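Local coordinates for protein PKS (PDB 4OQJ) that probably acts as a ketosynthase in oxazolomycin assembly, condensing an enzyme-bound acyl chain with a carrier-bound extender unit, at residues M537-G540 against P541-R545; G554-P557 against E558-A561; L581-A585 against A586-R590. All coordinates share one frame; numbering follows the deposited sequence.

Interaction 1: M537-G540 against P541-R545; sequences MTAG and PADER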
loop_
_atom_site.group_PDB
_atom_site.type_symbol
_atom_site.label_atom_id
_atom_site.label_comp_id
_atom_site.label_asym_id
_atom_site.label_seq_id
_atom_site.Cartn_x
_atom_site.Cartn_y
_atom_site.Cartn_z
HETATM N N MSE A 537 -20.039 -41.961 -2.702
HETATM C CA MSE A 537 -21.193 -41.394 -3.372
HETATM C C MSE A 537 -20.730 -40.272 -4.266
HETATM O O MSE A 537 -19.971 -39.410 -3.831
HETATM C CB MSE A 537 -22.206 -40.874 -2.348
HETATM C CG MSE A 537 -22.628 -41.931 -1.312
HETATM SE SE MSE A 537 -23.679 -41.213 0.176
HETATM C CE MSE A 537 -22.239 -40.702 1.358
ATOM N N THR A 538 -21.180 -40.286 -5.513
ATOM C CA THR A 538 -20.824 -39.241 -6.471
ATOM C C THR A 538 -22.063 -38.762 -7.195
ATOM O O THR A 538 -22.882 -39.571 -7.622
ATOM C CB THR A 538 -19.818 -39.744 -7.523
ATOM O OG1 THR A 538 -18.703 -40.371 -6.877
ATOM C CG2 THR A 538 -19.329 -38.603 -8.387
ATOM N N ALA A 539 -22.187 -37.455 -7.362
ATOM C CA ALA A 539 -23.303 -36.885 -8.092
ATOM C C ALA A 539 -22.913 -35.524 -8.620
ATOM O O ALA A 539 -21.957 -34.903 -8.129
ATOM C CB ALA A 539 -24.532 -36.789 -7.198
ATOM N N GLY A 540 -23.645 -35.062 -9.626
ATOM C CA GLY A 540 -23.349 -33.783 -10.246
ATOM C C GLY A 540 -24.601 -32.991 -10.544
ATOM O O GLY A 540 -25.700 -33.394 -10.165
ATOM N N PRO A 541 -24.446 -31.866 -11.250
ATOM C CA PRO A 541 -25.565 -30.970 -11.564
ATOM C C PRO A 541 -26.646 -31.634 -12.422
ATOM O O PRO A 541 -27.784 -31.163 -12.470
ATOM C CB PRO A 541 -24.888 -29.826 -12.324
ATOM C CG PRO A 541 -23.658 -30.432 -12.902
ATOM C CD PRO A 541 -23.195 -31.425 -11.892
ATOM N N ALA A 542 -26.290 -32.728 -13.081
ATOM C CA ALA A 542 -27.227 -33.429 -13.947
ATOM C C ALA A 542 -28.239 -34.224 -13.130
ATOM O O ALA A 542 -29.420 -34.303 -13.483
ATOM C CB ALA A 542 -26.477 -34.353 -14.895
ATOM N N ASP A 543 -27.764 -34.824 -12.043
ATOM C CA ASP A 543 -28.615 -35.652 -11.197
ATOM C C ASP A 543 -29.731 -34.821 -10.581
ATOM O O ASP A 543 -29.586 -33.616 -10.380
ATOM C CB ASP A 543 -27.785 -36.334 -10.115
ATOM C CG ASP A 543 -26.720 -37.245 -10.698
ATOM O OD1 ASP A 543 -27.070 -38.375 -11.109
ATOM O OD2 ASP A 543 -25.540 -36.831 -10.758
ATOM N N GLU A 544 -30.855 -35.472 -10.305
ATOM C CA GLU A 544 -32.050 -34.769 -9.858
ATOM C C GLU A 544 -31.955 -34.405 -8.386
ATOM O O GLU A 544 -31.430 -35.181 -7.588
ATOM C CB GLU A 544 -33.294 -35.629 -10.111
ATOM C CG GLU A 544 -34.605 -34.877 -9.962
ATOM C CD GLU A 544 -34.696 -33.685 -10.897
ATOM O OE1 GLU A 544 -34.455 -32.545 -10.437
ATOM O OE2 GLU A 544 -35.001 -33.889 -12.092
ATOM N N ARG A 545 -32.452 -33.220 -8.035
ATOM C CA ARG A 545 -32.577 -32.829 -6.635
ATOM C C ARG A 545 -33.489 -33.840 -5.939
ATOM O O ARG A 545 -34.570 -34.145 -6.445
ATOM C CB ARG A 545 -33.134 -31.410 -6.505
#

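Interaction 2: G554-P557 against E558-A561; sequences GGTP and EHAA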
loop_
_atom_site.group_PDB
_atom_site.type_symbol
_atom_site.label_atom_id
_atom_site.label_comp_id
_atom_site.label_asym_id
_atom_site.label_seq_id
_atom_site.Cartn_x
_atom_site.Cartn_y
_atom_site.Cartn_z
ATOM N N GLY A 554 -41.687 -51.224 9.955
ATOM C CA GLY A 554 -41.580 -51.403 11.384
ATOM C C GLY A 554 -40.640 -50.382 11.993
ATOM O O GLY A 554 -39.848 -49.727 11.293
ATOM N N GLY A 555 -40.737 -50.242 13.310
ATOM C CA GLY A 555 -39.794 -49.435 14.055
ATOM C C GLY A 555 -38.393 -49.997 13.915
ATOM O O GLY A 555 -38.186 -51.101 13.406
ATOM N N THR A 556 -37.419 -49.226 14.372
ATOM C CA THR A 556 -36.024 -49.613 14.285
ATOM C C THR A 556 -35.346 -49.271 15.612
ATOM O O THR A 556 -34.615 -48.282 15.685
ATOM C CB THR A 556 -35.346 -48.885 13.130
ATOM O OG1 THR A 556 -35.447 -47.460 13.345
ATOM C CG2 THR A 556 -36.020 -49.274 11.801
ATOM N N PRO A 557 -35.605 -50.074 16.664
ATOM C CA PRO A 557 -35.256 -49.655 18.028
ATOM C C PRO A 557 -33.758 -49.467 18.248
ATOM O O PRO A 557 -33.367 -48.515 18.911
ATOM C CB PRO A 557 -35.791 -50.796 18.902
ATOM C CG PRO A 557 -36.743 -51.563 18.032
ATOM C CD PRO A 557 -36.249 -51.402 16.644
ATOM N N GLU A 558 -32.934 -50.355 17.703
ATOM C CA GLU A 558 -31.490 -50.209 17.824
ATOM C C GLU A 558 -31.018 -48.929 17.137
ATOM O O GLU A 558 -30.184 -48.187 17.674
ATOM C CB GLU A 558 -30.776 -51.424 17.228
ATOM C CG GLU A 558 -29.266 -51.407 17.417
ATOM C CD GLU A 558 -28.558 -52.458 16.581
ATOM O OE1 GLU A 558 -27.457 -52.164 16.069
ATOM O OE2 GLU A 558 -29.098 -53.578 16.444
ATOM N N HIS A 559 -31.553 -48.671 15.948
ATOM C CA HIS A 559 -31.195 -47.476 15.203
ATOM C C HIS A 559 -31.659 -46.216 15.932
ATOM O O HIS A 559 -30.923 -45.232 16.016
ATOM C CB HIS A 559 -31.805 -47.497 13.799
ATOM C CG HIS A 559 -31.676 -46.188 13.082
ATOM N ND1 HIS A 559 -30.460 -45.648 12.728
ATOM C CD2 HIS A 559 -32.616 -45.306 12.673
ATOM C CE1 HIS A 559 -30.655 -44.487 12.122
ATOM N NE2 HIS A 559 -31.953 -44.257 12.079
ATOM N N ALA A 560 -32.889 -46.258 16.443
ATOM C CA ALA A 560 -33.465 -45.117 17.147
ATOM C C ALA A 560 -32.640 -44.789 18.379
ATOM O O ALA A 560 -32.302 -43.636 18.606
ATOM C CB ALA A 560 -34.909 -45.405 17.532
ATOM N N ALA A 561 -32.304 -45.811 19.160
ATOM C CA ALA A 561 -31.539 -45.623 20.394
ATOM C C ALA A 561 -30.138 -45.070 20.126
ATOM O O ALA A 561 -29.637 -44.227 20.883
ATOM C CB ALA A 561 -31.454 -46.938 21.156
#

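Interaction 3: L581-A585 against A586-R590; sequences LGTPA and AELLR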
loop_
_atom_site.group_PDB
_atom_site.type_symbol
_atom_site.label_atom_id
_atom_site.label_comp_id
_atom_site.label_asym_id
_atom_site.label_seq_id
_atom_site.Cartn_x
_atom_site.Cartn_y
_atom_site.Cartn_z
ATOM N N LEU A 581 -46.969 -36.637 20.461
ATOM C CA LEU A 581 -47.660 -37.906 20.262
ATOM C C LEU A 581 -48.286 -38.417 21.548
ATOM O O LEU A 581 -49.095 -39.340 21.518
ATOM C CB LEU A 581 -46.701 -38.965 19.717
ATOM C CG LEU A 581 -46.085 -38.722 18.340
ATOM C CD1 LEU A 581 -45.255 -39.931 17.932
ATOM C CD2 LEU A 581 -47.143 -38.401 17.290
ATOM N N GLY A 582 -47.885 -37.836 22.673
ATOM C CA GLY A 582 -48.400 -38.238 23.969
ATOM C C GLY A 582 -47.763 -39.492 24.546
ATOM O O GLY A 582 -48.324 -40.096 25.455
ATOM N N THR A 583 -46.593 -39.876 24.039
ATOM C CA THR A 583 -45.915 -41.090 24.498
ATOM C C THR A 583 -44.512 -40.773 25.026
ATOM O O THR A 583 -43.812 -39.933 24.465
ATOM C CB THR A 583 -45.808 -42.125 23.366
ATOM O OG1 THR A 583 -47.087 -42.282 22.744
ATOM C CG2 THR A 583 -45.336 -43.469 23.906
ATOM N N PRO A 584 -44.094 -41.438 26.116
ATOM C CA PRO A 584 -42.725 -41.193 26.589
ATOM C C PRO A 584 -41.670 -41.567 25.545
ATOM O O PRO A 584 -41.846 -42.553 24.824
ATOM C CB PRO A 584 -42.616 -42.091 27.825
ATOM C CG PRO A 584 -44.028 -42.234 28.304
ATOM C CD PRO A 584 -44.875 -42.250 27.069
ATOM N N ALA A 585 -40.599 -40.782 25.467
ATOM C CA ALA A 585 -39.532 -41.025 24.500
ATOM C C ALA A 585 -38.951 -42.428 24.643
ATOM O O ALA A 585 -38.725 -43.115 23.648
ATOM C CB ALA A 585 -38.433 -39.989 24.659
ATOM N N ALA A 586 -38.717 -42.853 25.880
ATOM C CA ALA A 586 -38.163 -44.182 26.144
ATOM C C ALA A 586 -39.044 -45.285 25.566
ATOM O O ALA A 586 -38.546 -46.314 25.113
ATOM C CB ALA A 586 -37.980 -44.389 27.635
ATOM N N GLU A 587 -40.355 -45.065 25.589
ATOM C CA GLU A 587 -41.301 -46.020 25.022
ATOM C C GLU A 587 -41.163 -46.081 23.506
ATOM O O GLU A 587 -41.071 -47.164 22.930
ATOM C CB GLU A 587 -42.733 -45.649 25.405
ATOM C CG GLU A 587 -43.295 -46.476 26.547
ATOM C CD GLU A 587 -44.653 -45.984 27.005
ATOM O OE1 GLU A 587 -45.576 -45.919 26.160
ATOM O OE2 GLU A 587 -44.789 -45.655 28.204
ATOM N N LEU A 588 -41.145 -44.921 22.859
ATOM C CA LEU A 588 -41.027 -44.875 21.401
ATOM C C LEU A 588 -39.685 -45.438 20.903
ATOM O O LEU A 588 -39.639 -46.113 19.875
ATOM C CB LEU A 588 -41.202 -43.443 20.898
ATOM C CG LEU A 588 -42.617 -42.874 20.906
ATOM C CD1 LEU A 588 -42.595 -41.380 20.615
ATOM C CD2 LEU A 588 -43.482 -43.591 19.894
ATOM N N LEU A 589 -38.601 -45.167 21.628
ATOM C CA LEU A 589 -37.271 -45.639 21.233
ATOM C C LEU A 589 -37.174 -47.159 21.257
ATOM O O LEU A 589 -36.333 -47.745 20.579
ATOM C CB LEU A 589 -36.190 -45.066 22.152
ATOM C CG LEU A 589 -35.809 -43.590 22.045
ATOM C CD1 LEU A 589 -34.763 -43.271 23.112
ATOM C CD2 LEU A 589 -35.287 -43.221 20.653
ATOM N N ARG A 590 -38.016 -47.780 22.077
ATOM C CA ARG A 590 -38.067 -49.228 22.212
ATOM C C ARG A 590 -39.066 -49.822 21.243
ATOM O O ARG A 590 -39.091 -51.036 21.034
ATOM C CB ARG A 590 -38.464 -49.629 23.639
ATOM C CG ARG A 590 -37.332 -49.541 24.658
ATOM C CD ARG A 590 -37.802 -49.777 26.103
ATOM N NE ARG A 590 -39.199 -49.390 26.338
ATOM C CZ ARG A 590 -39.655 -48.779 27.433
ATOM N NH1 ARG A 590 -38.834 -48.456 28.428
ATOM N NH2 ARG A 590 -40.945 -48.482 27.534
#

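Interaction 1: M537-G540 against P541-R545
Gly540 and Asp543 are the two ends of a type I beta turn that takes the chain out of strand 536-539, an edge strand of a three-stranded antiparallel sheet, and into the loop that leads to strand 547-549. Pro541 occupies the second position of the turn, where its ring-restricted phi suits the required backbone; its CB points away from the strand end while its ring stays against the Gly540 carbonyl carbon, and the side chain also touches Tyr512 on the neighbouring strand 512-518. Ala542, exposed, follows in the third position. At Asp543 the chain comes back: the backbone N of Asp543 reaches Gly540 O over 3.1 Å, a weak and bent turn bond. The carboxylate adds a second, straighter link. With CG of Asp543 beside its own backbone N (chi1 -61°), the acid is directed back at the strand end, where Gly540 N meets the anti lone pair of Asp543 OD2 at 2.8 Å, the N-H pointing almost straight at it (167°). Ala539 CB lies 3.7 Å from the same Asp543 OD2. The Glu544 side chain touches Arg646 and Pro647, and Glu544 OE1 accepts a bond from Arg545 N at 3.2 Å, on the anti side but 27° out of the carboxylate plane.

Interaction 2: G554-P557 against E558-A561
Thr556 and His559 meet at the start of helix 557-566, where Thr556 holds the N-cap position and Pro557 opens the first turn. The two side chains lie next to each other and point the same way. Thr556 OG1 sits in the plane of the imidazole at its edge, 3.6 Å from His559 CD2, and Thr556 CB is 3.9 Å from His559 CB. The hydroxyl is placed there by a chi1 of 59°, between the backbone N and the carbonyl carbon, and makes no capping bond to the helix. The backbone carries the polar part of the contact: Ala560 N bonds to Thr556 O at 2.8 Å, close to the line of the carbonyl, and Ala560 CB rests 3.4 Å from the same oxygen. Pro557, which has no N-H to give, serves the helix through its carbonyl: Ala561 N bonds to Pro557 O at 2.9 Å, approaching 28° out of the carbonyl plane. Further out, the His559 ring is held by partners beyond the turn. Val600 of helix 594-610 touches both His559 and Ala560, Phe663 meets the imidazole with planes at about 90°, and His559 ND1 is hydrogen-bonded to Gly660 N.

Interaction 3: L581-A585 against A586-R590
Pro584 O receives two backbone N-H groups at the start of helix 585-590. Leu588 N lies 3.2 Å from Pro584 O, in the carbonyl plane and well aligned (162°), whereas Glu587 N at 3.0 Å from the same oxygen forms a weak bond bent to 124°. Pro584 is at the N-cap position, and the next helical bond runs from Leu589 N to Ala585 O at 2.9 Å. Upstream, helix 568-581 ends in a Schellman motif at Gly582, whose positive phi turns the chain toward Thr583, so a short linker joins two helices.

Side chains pack across the linker. Glu587 extends beyond CG alongside the Pro584 ring, with OE2 of Glu587 3.5 Å from Pro584 CG. The Glu587 side chain crosses that of Thr583 at about a right angle, with OE1 of Glu587 3.3 Å from Thr583 CG2. That methyl is anti to the Thr583 backbone N, which turns it inward to the new helix, where it also lies 4.1 Å from Leu588 CG. Leu581 and Leu588 cross nearly perpendicularly, their CD1 atoms 4.0 Å apart. Leu588 is buried, with Phe574 and Ala578 of helix 568-581 and Ala599 of helix 594-610 around it.

The carboxylate of Glu587 therefore meets carbon atoms of the linker rather than donors there, and its negative charge in the first turn would be expected to interact favourably with the helix dipole. The bonds to Pro584 O set that first turn, while carboxylate-to-carbon contacts and leucine packing hold the linker against it.

The three contacts follow one another along the chain and all lie on the same side of its centre. Interaction 1 stands apart at the edge of the three-stranded sheet, its centre about 30 Å from that of interaction 2 and about 37 Å from that of interaction 3. Interactions 2 and 3, with centres about 12 Å apart, touch directly: Pro557 CB packs 3.5 Å from Leu589 O, and Leu589 CD2 lies 3.6 Å from Ala560 O, so the start of helix 557-566 packs against segment 586-590. The potassium site formed by Ser292 and Lys294 includes none of the residues of the three contacts, which are structural turns and helix starts.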